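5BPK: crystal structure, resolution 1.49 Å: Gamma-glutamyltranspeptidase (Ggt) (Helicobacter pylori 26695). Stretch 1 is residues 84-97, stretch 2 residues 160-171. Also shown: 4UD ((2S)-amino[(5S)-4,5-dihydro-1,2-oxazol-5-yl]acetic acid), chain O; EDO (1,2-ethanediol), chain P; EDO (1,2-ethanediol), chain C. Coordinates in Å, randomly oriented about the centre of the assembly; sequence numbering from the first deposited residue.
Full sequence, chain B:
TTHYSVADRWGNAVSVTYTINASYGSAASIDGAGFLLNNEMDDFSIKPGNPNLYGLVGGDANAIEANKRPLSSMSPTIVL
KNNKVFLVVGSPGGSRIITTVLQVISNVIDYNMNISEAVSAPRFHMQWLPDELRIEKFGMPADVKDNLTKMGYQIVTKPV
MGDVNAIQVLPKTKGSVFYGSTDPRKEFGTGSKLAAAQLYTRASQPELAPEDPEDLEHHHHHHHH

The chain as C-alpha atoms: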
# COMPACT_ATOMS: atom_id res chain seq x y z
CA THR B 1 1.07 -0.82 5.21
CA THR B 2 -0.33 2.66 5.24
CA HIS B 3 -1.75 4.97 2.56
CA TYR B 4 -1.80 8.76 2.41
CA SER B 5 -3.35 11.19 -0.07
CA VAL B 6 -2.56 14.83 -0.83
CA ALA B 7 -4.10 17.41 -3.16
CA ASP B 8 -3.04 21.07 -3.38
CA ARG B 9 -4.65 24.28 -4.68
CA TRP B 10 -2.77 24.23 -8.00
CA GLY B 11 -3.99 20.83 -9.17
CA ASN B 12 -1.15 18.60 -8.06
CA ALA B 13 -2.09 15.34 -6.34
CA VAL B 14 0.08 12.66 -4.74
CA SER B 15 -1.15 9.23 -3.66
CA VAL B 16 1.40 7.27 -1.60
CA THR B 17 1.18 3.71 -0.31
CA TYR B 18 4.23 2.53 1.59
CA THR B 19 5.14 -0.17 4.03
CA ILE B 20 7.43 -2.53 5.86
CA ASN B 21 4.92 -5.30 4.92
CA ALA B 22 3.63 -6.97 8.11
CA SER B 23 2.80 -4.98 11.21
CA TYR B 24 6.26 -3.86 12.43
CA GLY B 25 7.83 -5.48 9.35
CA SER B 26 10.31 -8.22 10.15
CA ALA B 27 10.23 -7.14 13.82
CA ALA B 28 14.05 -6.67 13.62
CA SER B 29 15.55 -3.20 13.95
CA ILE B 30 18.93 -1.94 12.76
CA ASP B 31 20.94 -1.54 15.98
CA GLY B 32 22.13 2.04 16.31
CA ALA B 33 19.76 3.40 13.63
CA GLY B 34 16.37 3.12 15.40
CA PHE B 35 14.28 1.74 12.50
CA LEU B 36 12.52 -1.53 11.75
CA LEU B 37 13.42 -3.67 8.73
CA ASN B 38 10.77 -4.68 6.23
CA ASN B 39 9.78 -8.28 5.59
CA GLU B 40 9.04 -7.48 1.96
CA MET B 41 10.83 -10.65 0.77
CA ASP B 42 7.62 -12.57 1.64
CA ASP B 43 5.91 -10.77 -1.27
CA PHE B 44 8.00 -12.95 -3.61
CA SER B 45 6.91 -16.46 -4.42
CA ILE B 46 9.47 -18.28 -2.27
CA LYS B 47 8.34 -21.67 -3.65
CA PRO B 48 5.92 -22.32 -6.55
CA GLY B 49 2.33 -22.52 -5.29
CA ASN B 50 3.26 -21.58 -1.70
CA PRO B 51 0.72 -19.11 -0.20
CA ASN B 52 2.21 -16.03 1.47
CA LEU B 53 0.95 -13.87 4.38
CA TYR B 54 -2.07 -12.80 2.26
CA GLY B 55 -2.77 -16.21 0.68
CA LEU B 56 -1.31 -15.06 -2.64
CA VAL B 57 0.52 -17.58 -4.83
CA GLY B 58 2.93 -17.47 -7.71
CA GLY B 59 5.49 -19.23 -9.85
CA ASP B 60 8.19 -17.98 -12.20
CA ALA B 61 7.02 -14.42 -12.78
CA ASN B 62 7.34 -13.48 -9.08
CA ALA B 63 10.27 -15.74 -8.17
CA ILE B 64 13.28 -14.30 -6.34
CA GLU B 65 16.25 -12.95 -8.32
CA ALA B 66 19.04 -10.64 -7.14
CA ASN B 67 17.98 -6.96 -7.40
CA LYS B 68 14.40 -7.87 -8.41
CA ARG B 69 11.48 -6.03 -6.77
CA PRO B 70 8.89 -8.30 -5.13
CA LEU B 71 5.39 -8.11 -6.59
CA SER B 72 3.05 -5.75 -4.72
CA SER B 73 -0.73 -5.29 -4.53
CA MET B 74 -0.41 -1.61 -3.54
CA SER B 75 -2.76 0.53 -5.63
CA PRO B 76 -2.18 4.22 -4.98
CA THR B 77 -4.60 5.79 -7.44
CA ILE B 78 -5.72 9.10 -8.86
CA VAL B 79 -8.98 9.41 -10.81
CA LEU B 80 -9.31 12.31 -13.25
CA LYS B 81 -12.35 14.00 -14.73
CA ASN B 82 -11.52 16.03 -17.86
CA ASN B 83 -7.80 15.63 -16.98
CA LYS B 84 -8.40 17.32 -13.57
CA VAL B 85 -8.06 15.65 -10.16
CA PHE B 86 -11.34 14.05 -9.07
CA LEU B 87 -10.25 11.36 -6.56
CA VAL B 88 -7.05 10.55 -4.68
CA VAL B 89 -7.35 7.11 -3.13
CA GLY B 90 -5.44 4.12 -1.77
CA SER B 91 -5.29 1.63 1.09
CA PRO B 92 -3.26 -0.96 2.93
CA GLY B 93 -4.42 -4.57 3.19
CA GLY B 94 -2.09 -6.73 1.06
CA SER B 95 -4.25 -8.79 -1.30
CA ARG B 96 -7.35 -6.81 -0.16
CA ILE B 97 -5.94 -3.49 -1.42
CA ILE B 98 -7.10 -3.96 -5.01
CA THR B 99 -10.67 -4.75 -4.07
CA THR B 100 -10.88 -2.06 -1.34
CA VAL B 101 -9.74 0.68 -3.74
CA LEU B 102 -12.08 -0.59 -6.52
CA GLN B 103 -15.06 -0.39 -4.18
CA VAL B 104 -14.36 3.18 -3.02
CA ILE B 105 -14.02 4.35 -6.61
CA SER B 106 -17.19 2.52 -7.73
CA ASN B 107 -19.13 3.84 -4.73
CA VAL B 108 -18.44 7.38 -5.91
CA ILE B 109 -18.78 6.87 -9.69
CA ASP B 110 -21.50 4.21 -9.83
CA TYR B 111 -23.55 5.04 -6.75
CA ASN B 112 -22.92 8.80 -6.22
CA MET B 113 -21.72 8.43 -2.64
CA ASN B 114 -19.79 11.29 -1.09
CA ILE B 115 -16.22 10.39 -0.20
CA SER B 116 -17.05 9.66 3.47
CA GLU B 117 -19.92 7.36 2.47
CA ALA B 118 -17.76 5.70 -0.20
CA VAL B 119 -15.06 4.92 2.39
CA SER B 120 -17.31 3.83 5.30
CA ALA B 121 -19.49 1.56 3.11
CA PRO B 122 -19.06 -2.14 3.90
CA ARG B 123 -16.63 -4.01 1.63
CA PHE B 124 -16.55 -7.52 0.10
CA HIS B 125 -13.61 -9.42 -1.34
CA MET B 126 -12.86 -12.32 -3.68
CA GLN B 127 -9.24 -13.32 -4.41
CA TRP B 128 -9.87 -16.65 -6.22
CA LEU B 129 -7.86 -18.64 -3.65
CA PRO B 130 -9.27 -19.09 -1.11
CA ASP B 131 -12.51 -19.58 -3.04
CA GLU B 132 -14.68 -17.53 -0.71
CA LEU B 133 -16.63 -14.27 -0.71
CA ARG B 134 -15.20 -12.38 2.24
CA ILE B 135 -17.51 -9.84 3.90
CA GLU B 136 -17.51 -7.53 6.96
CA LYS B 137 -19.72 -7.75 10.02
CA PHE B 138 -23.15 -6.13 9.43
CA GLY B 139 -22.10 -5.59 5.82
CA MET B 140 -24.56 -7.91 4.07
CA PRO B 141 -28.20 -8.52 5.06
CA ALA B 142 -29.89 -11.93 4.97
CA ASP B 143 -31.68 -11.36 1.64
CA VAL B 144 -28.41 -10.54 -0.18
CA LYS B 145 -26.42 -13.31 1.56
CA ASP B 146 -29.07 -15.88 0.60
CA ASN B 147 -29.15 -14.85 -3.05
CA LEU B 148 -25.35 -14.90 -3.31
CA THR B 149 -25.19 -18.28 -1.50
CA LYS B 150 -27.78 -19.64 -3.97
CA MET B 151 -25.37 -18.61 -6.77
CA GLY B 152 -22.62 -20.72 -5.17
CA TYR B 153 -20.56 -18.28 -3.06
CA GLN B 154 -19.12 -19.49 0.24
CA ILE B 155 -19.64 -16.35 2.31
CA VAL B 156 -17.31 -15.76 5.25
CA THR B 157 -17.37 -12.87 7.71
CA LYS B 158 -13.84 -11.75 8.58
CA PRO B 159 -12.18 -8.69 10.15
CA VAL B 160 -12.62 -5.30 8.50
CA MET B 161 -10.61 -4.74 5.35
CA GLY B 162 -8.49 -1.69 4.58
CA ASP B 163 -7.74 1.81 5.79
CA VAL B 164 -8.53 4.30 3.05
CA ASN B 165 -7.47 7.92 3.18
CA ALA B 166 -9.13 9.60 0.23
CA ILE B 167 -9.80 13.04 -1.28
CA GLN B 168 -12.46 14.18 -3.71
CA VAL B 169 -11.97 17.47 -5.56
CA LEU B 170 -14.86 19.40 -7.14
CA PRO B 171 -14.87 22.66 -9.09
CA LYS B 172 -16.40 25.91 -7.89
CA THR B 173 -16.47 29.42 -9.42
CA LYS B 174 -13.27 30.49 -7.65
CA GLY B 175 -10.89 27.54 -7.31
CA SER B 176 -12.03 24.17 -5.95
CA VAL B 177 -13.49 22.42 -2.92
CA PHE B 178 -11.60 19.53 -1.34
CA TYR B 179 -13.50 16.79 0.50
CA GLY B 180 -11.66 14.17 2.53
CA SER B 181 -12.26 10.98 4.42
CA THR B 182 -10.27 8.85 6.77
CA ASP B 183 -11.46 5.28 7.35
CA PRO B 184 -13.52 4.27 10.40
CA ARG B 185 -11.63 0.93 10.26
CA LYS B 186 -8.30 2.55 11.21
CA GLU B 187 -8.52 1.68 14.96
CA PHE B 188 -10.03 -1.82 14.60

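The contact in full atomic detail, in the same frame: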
# COMPACT_ATOMS: atom_id res chain seq x y z
N LYS B 84 -8.54 16.61 -14.85
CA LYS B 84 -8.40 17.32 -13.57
C LYS B 84 -8.63 16.33 -12.43
O LYS B 84 -9.40 15.39 -12.57
CB LYS B 84 -9.38 18.48 -13.46
CG LYS B 84 -9.08 19.63 -14.43
CD LYS B 84 -10.07 20.78 -14.27
N VAL B 85 -7.96 16.55 -11.31
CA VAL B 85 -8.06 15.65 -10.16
C VAL B 85 -9.51 15.58 -9.69
O VAL B 85 -10.16 16.61 -9.47
CB VAL B 85 -7.15 16.12 -9.01
CG1 VAL B 85 -7.34 15.26 -7.75
CG2 VAL B 85 -5.68 16.09 -9.45
N PHE B 86 -10.00 14.34 -9.58
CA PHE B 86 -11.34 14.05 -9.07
C PHE B 86 -11.27 13.25 -7.77
O PHE B 86 -11.91 13.60 -6.78
CB PHE B 86 -12.16 13.32 -10.15
CG PHE B 86 -13.54 12.91 -9.71
CD1 PHE B 86 -14.49 13.86 -9.36
CD2 PHE B 86 -13.92 11.56 -9.68
CE1 PHE B 86 -15.77 13.49 -8.97
CE2 PHE B 86 -15.19 11.18 -9.28
CZ PHE B 86 -16.13 12.14 -8.93
N LEU B 87 -10.49 12.16 -7.77
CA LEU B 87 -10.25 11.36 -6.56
C LEU B 87 -8.78 11.05 -6.36
O LEU B 87 -8.05 10.83 -7.32
CB LEU B 87 -11.01 10.03 -6.62
CG LEU B 87 -12.54 10.08 -6.72
CD1 LEU B 87 -13.12 8.70 -7.07
CD2 LEU B 87 -13.15 10.61 -5.41
N VAL B 88 -8.35 11.05 -5.09
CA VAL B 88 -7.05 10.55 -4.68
C VAL B 88 -7.33 9.47 -3.64
O VAL B 88 -7.96 9.73 -2.61
CB VAL B 88 -6.16 11.68 -4.09
CG1 VAL B 88 -4.70 11.19 -3.93
CG2 VAL B 88 -6.25 12.93 -4.96
N VAL B 89 -6.91 8.25 -3.93
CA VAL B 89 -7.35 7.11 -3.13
C VAL B 89 -6.29 6.01 -3.06
O VAL B 89 -5.48 5.85 -3.96
CB VAL B 89 -8.70 6.59 -3.66
CG1 VAL B 89 -8.55 6.07 -5.07
CG2 VAL B 89 -9.30 5.54 -2.73
N GLY B 90 -6.32 5.26 -1.97
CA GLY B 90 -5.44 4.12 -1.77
C GLY B 90 -5.72 3.51 -0.41
O GLY B 90 -6.51 4.05 0.37
N SER B 91 -5.08 2.37 -0.14
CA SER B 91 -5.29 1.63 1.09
C SER B 91 -4.19 0.61 1.32
O SER B 91 -3.58 0.14 0.36
CB SER B 91 -6.62 0.86 1.01
OG SER B 91 -6.91 0.18 2.22
N PRO B 92 -3.96 0.26 2.59
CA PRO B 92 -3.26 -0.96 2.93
C PRO B 92 -4.17 -2.17 2.87
O PRO B 92 -5.36 -2.04 2.59
CB PRO B 92 -2.80 -0.69 4.36
CG PRO B 92 -3.85 0.16 4.93
CD PRO B 92 -4.27 1.05 3.80
N GLY B 93 -3.62 -3.35 3.13
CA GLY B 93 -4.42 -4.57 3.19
C GLY B 93 -3.90 -5.76 2.39
O GLY B 93 -4.61 -6.73 2.24
N GLY B 94 -2.67 -5.67 1.89
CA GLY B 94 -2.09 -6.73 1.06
C GLY B 94 -3.00 -7.08 -0.11
O GLY B 94 -3.35 -6.22 -0.89
N SER B 95 -3.37 -8.35 -0.22
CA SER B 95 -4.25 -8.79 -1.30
C SER B 95 -5.59 -8.02 -1.35
O SER B 95 -6.20 -7.91 -2.42
CB SER B 95 -4.54 -10.26 -1.13
OG SER B 95 -5.10 -10.48 0.16
N ARG B 96 -6.06 -7.51 -0.21
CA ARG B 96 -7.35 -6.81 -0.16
C ARG B 96 -7.28 -5.38 -0.70
O ARG B 96 -8.30 -4.76 -0.89
CB ARG B 96 -7.92 -6.79 1.27
CG ARG B 96 -8.63 -8.06 1.70
CD ARG B 96 -7.71 -9.23 1.95
NE ARG B 96 -6.78 -9.00 3.05
CZ ARG B 96 -5.97 -9.94 3.55
NH1 ARG B 96 -5.99 -11.18 3.08
NH2 ARG B 96 -5.15 -9.63 4.54
N ILE B 97 -6.08 -4.87 -0.96
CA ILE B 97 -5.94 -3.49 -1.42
C ILE B 97 -6.73 -3.25 -2.70
O ILE B 97 -7.48 -2.27 -2.81
CB ILE B 97 -4.47 -3.10 -1.67
CG1 ILE B 97 -3.73 -3.04 -0.34
CG2 ILE B 97 -4.40 -1.74 -2.40
CD1 ILE B 97 -2.26 -2.81 -0.48
N VAL B 160 -12.49 -6.38 9.46
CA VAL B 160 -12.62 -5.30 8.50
C VAL B 160 -11.37 -5.19 7.63
O VAL B 160 -10.24 -5.43 8.08
CB VAL B 160 -12.98 -3.93 9.15
CG1 VAL B 160 -14.37 -3.97 9.72
CG2 VAL B 160 -11.94 -3.49 10.19
N MET B 161 -11.61 -4.77 6.39
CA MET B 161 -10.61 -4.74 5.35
C MET B 161 -10.26 -3.30 4.99
O MET B 161 -11.14 -2.55 4.58
CB MET B 161 -11.16 -5.41 4.10
CG MET B 161 -11.32 -6.90 4.21
SD MET B 161 -11.99 -7.61 2.70
CE MET B 161 -13.73 -7.15 2.85
N GLY B 162 -9.00 -2.94 5.14
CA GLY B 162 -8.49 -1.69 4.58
C GLY B 162 -8.44 -0.52 5.53
O GLY B 162 -8.98 -0.57 6.65
N ASP B 163 -7.82 0.55 5.06
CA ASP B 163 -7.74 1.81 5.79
C ASP B 163 -7.49 2.92 4.76
O ASP B 163 -6.36 3.32 4.50
CB ASP B 163 -6.65 1.76 6.87
CG ASP B 163 -6.53 3.06 7.64
OD1 ASP B 163 -7.40 3.94 7.50
OD2 ASP B 163 -5.54 3.21 8.38
N VAL B 164 -8.57 3.35 4.15
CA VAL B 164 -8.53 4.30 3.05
C VAL B 164 -8.48 5.74 3.55
O VAL B 164 -9.28 6.15 4.38
CB VAL B 164 -9.77 4.13 2.15
CG1 VAL B 164 -9.78 5.19 1.02
CG2 VAL B 164 -9.84 2.71 1.59
N ASN B 165 -7.51 6.49 3.04
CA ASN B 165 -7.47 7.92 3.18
C ASN B 165 -7.64 8.47 1.78
O ASN B 165 -6.82 8.20 0.90
CB ASN B 165 -6.17 8.35 3.84
CG ASN B 165 -6.07 7.83 5.25
OD1 ASN B 165 -6.93 8.13 6.08
ND2 ASN B 165 -5.05 7.02 5.52
N ALA B 166 -8.73 9.21 1.57
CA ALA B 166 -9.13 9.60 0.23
C ALA B 166 -9.58 11.06 0.17
O ALA B 166 -10.07 11.63 1.16
CB ALA B 166 -10.22 8.67 -0.28
N ILE B 167 -9.40 11.66 -1.00
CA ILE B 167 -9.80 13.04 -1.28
C ILE B 167 -10.62 13.08 -2.55
O ILE B 167 -10.30 12.38 -3.52
CB ILE B 167 -8.57 13.97 -1.47
CG1 ILE B 167 -7.72 14.02 -0.21
CG2 ILE B 167 -9.02 15.38 -1.87
CD1 ILE B 167 -6.31 14.64 -0.42
N GLN B 168 -11.71 13.84 -2.52
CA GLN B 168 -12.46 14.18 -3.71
C GLN B 168 -12.35 15.69 -3.94
O GLN B 168 -12.47 16.49 -3.00
CB GLN B 168 -13.93 13.76 -3.58
CG GLN B 168 -14.78 14.04 -4.81
CD GLN B 168 -16.23 13.67 -4.62
OE1 GLN B 168 -16.86 14.05 -3.64
NE2 GLN B 168 -16.79 12.95 -5.58
N VAL B 169 -12.13 16.07 -5.20
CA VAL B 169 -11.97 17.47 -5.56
C VAL B 169 -13.07 17.83 -6.56
O VAL B 169 -13.26 17.14 -7.57
CB VAL B 169 -10.59 17.77 -6.16
CG1 VAL B 169 -10.45 19.25 -6.46
CG2 VAL B 169 -9.49 17.32 -5.21
N LEU B 170 -13.78 18.92 -6.27
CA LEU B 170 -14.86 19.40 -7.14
C LEU B 170 -14.67 20.87 -7.46
O LEU B 170 -14.17 21.64 -6.62
CB LEU B 170 -16.23 19.17 -6.48
CG LEU B 170 -16.55 17.74 -6.05
CD1 LEU B 170 -17.81 17.71 -5.21
CD2 LEU B 170 -16.67 16.81 -7.26
N PRO B 171 -15.05 21.27 -8.68
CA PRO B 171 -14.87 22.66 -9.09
C PRO B 171 -15.88 23.59 -8.43
O PRO B 171 -17.00 23.17 -8.11
CB PRO B 171 -15.12 22.61 -10.59
CG PRO B 171 -16.10 21.50 -10.76
CD PRO B 171 -15.72 20.48 -9.73
C3 4UD O . 0.33 -3.42 3.12
C4 4UD O . 1.55 -4.32 1.50
C5 4UD O . 1.45 -4.40 3.01
C6 4UD O . 2.07 -5.58 0.80
C8 4UD O . 2.18 -5.25 -0.67
O9 4UD O . 3.13 -4.66 -1.11
O10 4UD O . 1.19 -5.61 -1.52
N7 4UD O . 3.42 -5.92 1.29
O2 4UD O . 0.21 -4.10 1.04
N1 4UD O . -0.29 -3.32 1.99
C1 EDO P . -5.59 18.70 -11.75
O1 EDO P . -6.75 19.32 -11.14
C2 EDO P . -4.76 19.71 -12.53
O2 EDO P . -4.40 19.21 -13.84
C1 EDO C . -13.33 -6.28 13.11
O1 EDO C . -12.24 -6.20 12.20
C2 EDO C . -14.57 -6.68 12.33
O2 EDO C . -15.66 -6.94 13.21

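Two segments far apart in sequence can be joined by a short antiparallel ladder whose side chains seal both faces, and residues 84-97 and 160-171 of this transpeptidase illustrate the principle well. The strands 84-89 and 166-171 run almost exactly antiparallel, at 176°, with axes 4.6 Å apart at their closest, and together the two stretches bury 740 Å².

At the apolar centre Val 88 faces Ile 167, the two side chains lying on the same face of the sheet with CB to CB at 4.2 Å. Both are beta-branched, a shape that favours extended backbone and places bulk close to the main chain, where a cross-strand neighbour can meet it. Their backbones are a hydrogen-bonded pair: Val 88 N donates to Ile 167 O at 2.8 Å, and Ile 167 N returns the bond to Val 88 O at 2.9 Å. One step along, Leu 87 and Gln 168 form the non-hydrogen-bonded pair on the other face, where Leu 87 CD2 packs 3.7 Å from Gln 168 CB. The aliphatic part of the glutamine thus serves the leucine as a hydrocarbon surface. Where this rung lacks N-H bonds, Leu 87 CA lies 3.2 Å from Ile 167 O in a CA-H...O contact.

The packing continues in both directions from these rungs. Val 89 CG2 reaches Ala 166 CB at 4.1 Å and Val 164 CG1 at 3.8 Å, so one methyl touches two apolar neighbours. Toward the other end, Val 169 N donates to Phe 86 O at 2.9 Å, and Val 85 CG1 meets Val 169 CG2 at 3.9 Å. The CA-to-CB bond of Phe 86 points away from the partner strand, but the end of its side chain comes nearer. Its ring receives Leu 170 at its edge, with CE1 to CD2 at 3.8 Å, while CZ approaches Gln 168 NE2 at 3.5 Å.

Beyond the strands, the regular ladder gives way to a looser, more polar association. Gly 90 O touches Val 164 CA at 3.4 Å through a CA-H...O contact, but this buried carbonyl has no hydrogen-bond partner in the model. Ser 91 restores conventional bonding: its OG accepts from Asp 163 N at 3.0 Å and donates to Pro 92 O at 2.7 Å. A small hydroxyl suits this position because it can do both within a tight space. Gly 162 leaves that space free, since an ideal CB there would sit only 3.1 Å from Ser 91 OG, and its backbone angles themselves call for glycine. Pro 92 packs its CG 3.8 Å from Asp 163 CB.

At the far end, Arg 96 CG rests 3.5 Å from Met 161 SD, the flexible thioether meeting the aliphatic portion of the arginine. Between Pro 92 and this contact, a type II' turn from Gly 93 to Arg 96 redirects the chain, closed by Arg 96 N donating to Gly 93 O at 3.0 Å.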